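Local coordinates for type-iv like pilin ttha1219 (Thermus thermophilus, PDB 5G23), which is a type IV pilin-like structural protein linked to natural competence and DNA uptake, resembling the pseudopilins of type II secretion systems, at the interface of chains A and B. Sequence-based numbering; all coordinates share one arbitrary frame. Chains: chain A/B, Type-iv like pilin ttha1219.

The interface of chains A and B. Residues chain A 58-59, 61-62, 93-94; chain B 58, 92-95.
The C-terminal end of helix 44-61 in chain A, with A:Thr62 just beyond it, and the A:Met93-A:Glu94 loop meet the loop B:Gly92 to B:Glu94 and the start of the 3-10 helix 95-99 of chain B, while B:Arg58, from the matching helix, reaches between that A loop and the helix end. This is part of a two-fold symmetric interface between copies of one pilin; whether the pair forms outside the crystal the structure alone does not show. B:Arg58 carries the polar half. With CG anti to its backbone N (chi1 -170°) and the chain extended, its guanidinium lies against the end of the A helix, the carbonyl A:Arg58 O over one face, toward the rim. In the guanidinium plane, B:Arg58 NH1 donates to the carboxylate oxygen A:Glu59 OE1 at 2.9 Å, on the anti side and 31° out of the carboxylate plane. The carboxylate is turned nearly perpendicular, 87° from the guanidinium. B:Arg58 NH2 makes a longer salt bridge to A:Glu94 OE2, 3.4 Å, and shares water 3 with that oxygen and A:Thr62 OG1. A:Tyr61 supplies much of the apolar contact, beside a poorly ordered A:Met93-B:Met93 pair: its ring face receives B:Glu95 CA in a CH-pi contact, 3.4 Å above the A:Tyr61 ring centre, while B:Glu95 CG packs against A:Tyr61 CD1. An alanine in place of A:Tyr61 would probably leave the B:Glu95 backbone without its aromatic floor and open a gap beside the 3-10 helix. Nearby, water 2 links A:Arg58 O, 2.8 Å away, to the backbone B:Glu95 N.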
# COMPACT_ATOMS: atom_id res chain seq x y z
N ARG A 58 -2.58 -1.15 -5.97
CA ARG A 58 -3.32 0.09 -5.99
C ARG A 58 -2.73 0.98 -7.09
O ARG A 58 -3.43 1.69 -7.77
CB ARG A 58 -3.43 0.70 -4.58
CG ARG A 58 -4.43 -0.18 -3.82
CD ARG A 58 -4.80 0.18 -2.43
NE ARG A 58 -5.70 -0.84 -1.88
CZ ARG A 58 -6.03 -0.92 -0.58
NH1 ARG A 58 -5.59 -0.01 0.32
NH2 ARG A 58 -6.83 -1.91 -0.18
N GLU A 59 -1.46 0.94 -7.29
CA GLU A 59 -0.84 1.74 -8.32
C GLU A 59 -1.09 1.21 -9.74
O GLU A 59 -1.33 1.97 -10.66
CB GLU A 59 0.67 1.78 -8.03
CG GLU A 59 1.52 2.54 -8.98
CD GLU A 59 1.60 3.99 -8.63
OE1 GLU A 59 1.13 4.37 -7.51
OE2 GLU A 59 2.15 4.75 -9.43
N TYR A 61 -3.55 -0.70 -10.81
CA TYR A 61 -4.95 -0.61 -11.16
C TYR A 61 -5.28 0.67 -11.91
O TYR A 61 -6.13 0.67 -12.76
CB TYR A 61 -5.83 -0.63 -9.86
CG TYR A 61 -7.28 -0.63 -10.12
CD1 TYR A 61 -7.96 -1.84 -10.35
CD2 TYR A 61 -8.00 0.55 -10.14
CE1 TYR A 61 -9.34 -1.87 -10.57
CE2 TYR A 61 -9.38 0.54 -10.36
CZ TYR A 61 -10.02 -0.67 -10.60
OH TYR A 61 -11.41 -0.68 -10.80
N THR A 62 -4.57 1.75 -11.61
CA THR A 62 -4.80 3.06 -12.24
C THR A 62 -4.13 3.18 -13.63
O THR A 62 -4.49 4.02 -14.39
CB THR A 62 -4.29 4.22 -11.37
OG1 THR A 62 -2.85 4.27 -11.38
CG2 THR A 62 -4.71 4.08 -9.96
N MET A 93 -7.73 12.60 -6.75
CA MET A 93 -7.51 11.13 -6.84
C MET A 93 -6.32 10.70 -5.99
O MET A 93 -6.40 9.71 -5.27
CB MET A 93 -7.23 10.71 -8.31
CG MET A 93 -6.75 9.24 -8.56
SD MET A 93 -6.47 8.66 -10.31
CE MET A 93 -5.90 10.15 -11.12
N GLU A 94 -5.21 11.41 -6.14
CA GLU A 94 -4.02 11.14 -5.38
C GLU A 94 -3.30 12.44 -5.04
O GLU A 94 -3.29 13.39 -5.82
CB GLU A 94 -3.02 10.25 -6.15
CG GLU A 94 -3.42 8.89 -6.60
CD GLU A 94 -2.39 8.31 -7.54
OE1 GLU A 94 -1.22 8.21 -7.13
OE2 GLU A 94 -2.74 7.94 -8.68
N ARG B 58 -2.77 6.48 1.02
CA ARG B 58 -3.49 6.45 -0.25
C ARG B 58 -4.97 6.27 -0.01
O ARG B 58 -5.80 6.84 -0.71
CB ARG B 58 -2.95 5.36 -1.15
CG ARG B 58 -3.47 5.42 -2.57
CD ARG B 58 -3.01 4.28 -3.52
NE ARG B 58 -3.45 4.57 -4.91
CZ ARG B 58 -2.68 4.67 -5.99
NH1 ARG B 58 -1.35 4.43 -5.92
NH2 ARG B 58 -3.24 4.97 -7.16
N GLY B 92 -12.46 3.27 -12.27
CA GLY B 92 -11.14 3.39 -12.85
C GLY B 92 -10.08 3.96 -11.91
O GLY B 92 -8.88 3.82 -12.19
N MET B 93 -10.51 4.57 -10.82
CA MET B 93 -9.59 5.33 -9.92
C MET B 93 -8.98 4.46 -8.82
O MET B 93 -7.77 4.52 -8.59
CB MET B 93 -10.29 6.60 -9.35
CG MET B 93 -10.19 7.81 -10.30
SD MET B 93 -10.96 9.42 -9.87
CE MET B 93 -10.50 9.72 -8.16
N GLU B 94 -9.79 3.65 -8.15
CA GLU B 94 -9.38 2.95 -6.96
C GLU B 94 -9.81 1.49 -7.07
O GLU B 94 -10.93 1.18 -7.44
CB GLU B 94 -9.92 3.60 -5.69
CG GLU B 94 -9.61 5.16 -5.63
CD GLU B 94 -8.19 5.52 -5.10
OE1 GLU B 94 -7.89 5.13 -3.93
OE2 GLU B 94 -7.36 6.19 -5.81
N GLU B 95 -8.85 0.60 -6.80
CA GLU B 95 -9.05 -0.81 -6.97
C GLU B 95 -10.29 -1.32 -6.23
O GLU B 95 -11.05 -2.08 -6.78
CB GLU B 95 -7.83 -1.57 -6.43
CG GLU B 95 -7.72 -2.98 -6.95
CD GLU B 95 -6.66 -3.81 -6.28
OE1 GLU B 95 -5.96 -3.27 -5.34
OE2 GLU B 95 -6.48 -4.98 -6.73
O HOH W 1 -5.21 8.56 -2.91
O HOH W 2 -6.08 2.10 -7.02
O HOH W 3 -1.42 5.65 -9.42